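GDSL-like Lipase/Acylhydrolase family protein (PDB 4K7J) probably removes O-acetyl groups from peptidoglycan as an esterase of the SGNH hydrolase family. Local coordinates at residues 162-167 with 181-186. Numbering follows the deposited sequence.
Sequences LTVNGN and TGAALP
The amide of Asn165 has the methyl of Ala183 over one face, with CB 3.7 Å from ND2, while carbonyl oxygens and a water gather around its nitrogen. Asn165 sits in a type I' β-turn, Val164 to Asn167, the tight two-residue connection of a β-hairpin at the edge of a sandwich of two antiparallel sheets. Segment 181-186 leaves an outer strand of the other sheet, and the case illustrates how one turn side chain can bind the backbone carbonyls of a chain crossing between sheets. ND2 donates to Ala184 O at 3.3 Å; this oxygen lies 29° out of the amide plane, on the methyl's side, and receives the donor from above its own carbonyl plane. A weak bond to Pro186 O, 3.5 Å from ND2, comes from the opposite side of the amide plane, just past the cis peptide bond that precedes the proline. At the other edge of the NH2 group, a water accepts from ND2 and from Ala184 N. OD1 accepts from Thr188 N on strand 187-191, a bond that, together with those of ND2, would hold the amide in this rotation. Beside this polar cluster the two sheets meet through methyls: Val164, with CG1 anti to the backbone N (chi1 178°), lays that carbon 3.9 Å from Ala183 CB. Val164 and Thr181 approach tip to tip, Val164 CG2 4.0 Å from Thr181 CG2.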
ATOM      1  N   LEU A 162      14.005   8.980  21.140  1.00 17.25           N
ATOM      2  CA  LEU A 162      14.752   7.896  20.518  1.00 22.03           C
ATOM      3  C   LEU A 162      15.818   8.573  19.683  1.00 19.62           C
ATOM      4  O   LEU A 162      15.845   9.808  19.595  1.00 19.34           O
ATOM      5  CB  LEU A 162      13.849   6.968  19.664  1.00 16.14           C
ATOM      6  CG  LEU A 162      12.819   7.546  18.687  1.00 17.35           C
ATOM      7  CD1 LEU A 162      13.474   8.156  17.457  1.00 14.29           C
ATOM      8  CD2 LEU A 162      11.792   6.456  18.282  1.00 18.75           C
ATOM      9  N   THR A 163      16.702   7.791  19.073  1.00 17.72           N
ATOM     10  CA  THR A 163      17.704   8.390  18.212  1.00 18.67           C
ATOM     11  C   THR A 163      17.621   7.804  16.823  1.00 19.35           C
ATOM     12  O   THR A 163      17.376   6.617  16.659  1.00 21.38           O
ATOM     13  CB  THR A 163      19.143   8.206  18.747  1.00 22.40           C
ATOM     14  OG1 THR A 163      19.504   6.823  18.676  1.00 22.39           O
ATOM     15  CG2 THR A 163      19.278   8.710  20.195  1.00 21.38           C
ATOM     16  N   VAL A 164      17.842   8.653  15.828  1.00 24.61           N
ATOM     17  CA  VAL A 164      17.887   8.242  14.432  1.00 16.71           C
ATOM     18  C   VAL A 164      19.259   8.642  13.897  1.00 23.03           C
ATOM     19  O   VAL A 164      19.576   9.832  13.849  1.00 23.04           O
ATOM     20  CB  VAL A 164      16.803   8.968  13.630  1.00 24.72           C
ATOM     21  CG1 VAL A 164      16.885   8.590  12.175  1.00 27.64           C
ATOM     22  CG2 VAL A 164      15.414   8.657  14.192  1.00 17.94           C
ATOM     23  N   ASN A 165      20.069   7.652  13.507  1.00 25.39           N
ATOM     24  CA  ASN A 165      21.497   7.863  13.220  1.00 22.32           C
ATOM     25  C   ASN A 165      22.199   8.761  14.244  1.00 23.58           C
ATOM     26  O   ASN A 165      22.942   9.663  13.880  1.00 31.36           O
ATOM     27  CB  ASN A 165      21.718   8.416  11.806  1.00 24.76           C
ATOM     28  CG  ASN A 165      21.479   7.370  10.727  1.00 22.90           C
ATOM     29  OD1 ASN A 165      20.998   6.280  11.007  1.00 23.31           O
ATOM     30  ND2 ASN A 165      21.792   7.714   9.483  1.00 27.41           N
ATOM     31  N   GLY A 166      21.953   8.518  15.522  1.00 20.95           N
ATOM     32  CA  GLY A 166      22.610   9.279  16.569  1.00 27.15           C
ATOM     33  C   GLY A 166      21.933  10.581  16.973  1.00 29.90           C
ATOM     34  O   GLY A 166      22.230  11.131  18.031  1.00 32.98           O
ATOM     35  N   ASN A 167      21.019  11.079  16.148  1.00 27.52           N
ATOM     36  CA  ASN A 167      20.322  12.323  16.469  1.00 24.52           C
ATOM     37  C   ASN A 167      19.088  12.098  17.344  1.00 25.29           C
ATOM     38  O   ASN A 167      18.287  11.209  17.084  1.00 21.96           O
ATOM     39  CB  ASN A 167      19.963  13.094  15.193  1.00 28.23           C
ATOM     40  CG  ASN A 167      21.194  13.681  14.495  1.00 31.76           C
ATOM     41  OD1 ASN A 167      22.132  14.144  15.145  1.00 36.58           O
ATOM     42  ND2 ASN A 167      21.198  13.644  13.174  1.00 35.31           N
ATOM     43  N   THR A 181      12.279  13.872  10.936  1.00 16.88           N
ATOM     44  CA  THR A 181      13.698  14.146  11.094  1.00 20.15           C
ATOM     45  C   THR A 181      14.397  13.907   9.767  1.00 24.87           C
ATOM     46  O   THR A 181      13.740  13.715   8.744  1.00 24.40           O
ATOM     47  CB  THR A 181      14.340  13.300  12.239  1.00 28.37           C
ATOM     48  OG1 THR A 181      15.663  13.780  12.516  1.00 29.16           O
ATOM     49  CG2 THR A 181      14.390  11.818  11.877  1.00 24.15           C
ATOM     50  N   GLY A 182      15.723  13.951   9.778  1.00 28.28           N
ATOM     51  CA  GLY A 182      16.498  13.699   8.579  1.00 30.34           C
ATOM     52  C   GLY A 182      17.684  12.804   8.865  1.00 31.21           C
ATOM     53  O   GLY A 182      18.331  12.929   9.908  1.00 29.42           O
ATOM     54  N   ALA A 183      17.979  11.905   7.935  1.00 26.06           N
ATOM     55  CA  ALA A 183      19.120  11.010   8.069  1.00 32.75           C
ATOM     56  C   ALA A 183      19.390  10.332   6.739  1.00 34.77           C
ATOM     57  O   ALA A 183      18.592  10.437   5.811  1.00 45.00           O
ATOM     58  CB  ALA A 183      18.851   9.964   9.146  1.00 29.91           C
ATOM     59  N   ALA A 184      20.504   9.619   6.653  1.00 34.29           N
ATOM     60  CA  ALA A 184      20.827   8.876   5.449  1.00 37.13           C
ATOM     61  C   ALA A 184      20.556   7.391   5.659  1.00 32.95           C
ATOM     62  O   ALA A 184      20.192   6.962   6.755  1.00 31.98           O
ATOM     63  CB  ALA A 184      22.283   9.109   5.053  1.00 41.43           C
ATOM     64  N   LEU A 185      20.714   6.614   4.594  1.00 26.43           N
ATOM     65  CA  LEU A 185      20.678   5.162   4.693  1.00 28.29           C
ATOM     66  C   LEU A 185      22.116   4.645   4.611  1.00 29.79           C
ATOM     67  O   LEU A 185      22.918   5.194   3.863  1.00 33.93           O
ATOM     68  CB  LEU A 185      19.804   4.574   3.581  1.00 22.59           C
ATOM     69  CG  LEU A 185      18.291   4.752   3.789  1.00 27.35           C
ATOM     70  CD1 LEU A 185      17.529   4.673   2.487  1.00 29.14           C
ATOM     71  CD2 LEU A 185      17.770   3.693   4.742  1.00 29.90           C
ATOM     72  N   PRO A 186      22.461   3.599   5.388  1.00 28.11           N
ATOM     73  CA  PRO A 186      21.636   2.838   6.336  1.00 23.71           C
ATOM     74  C   PRO A 186      21.146   3.676   7.506  1.00 25.18           C
ATOM     75  O   PRO A 186      21.830   4.589   7.956  1.00 25.89           O
ATOM     76  CB  PRO A 186      22.590   1.750   6.846  1.00 23.91           C
ATOM     77  CG  PRO A 186      23.646   1.644   5.802  1.00 28.54           C
ATOM     78  CD  PRO A 186      23.820   3.038   5.281  1.00 27.38           C
TER
HETATM   79  O   HOH W   1      22.571  10.514   8.911  1.00 27.43           O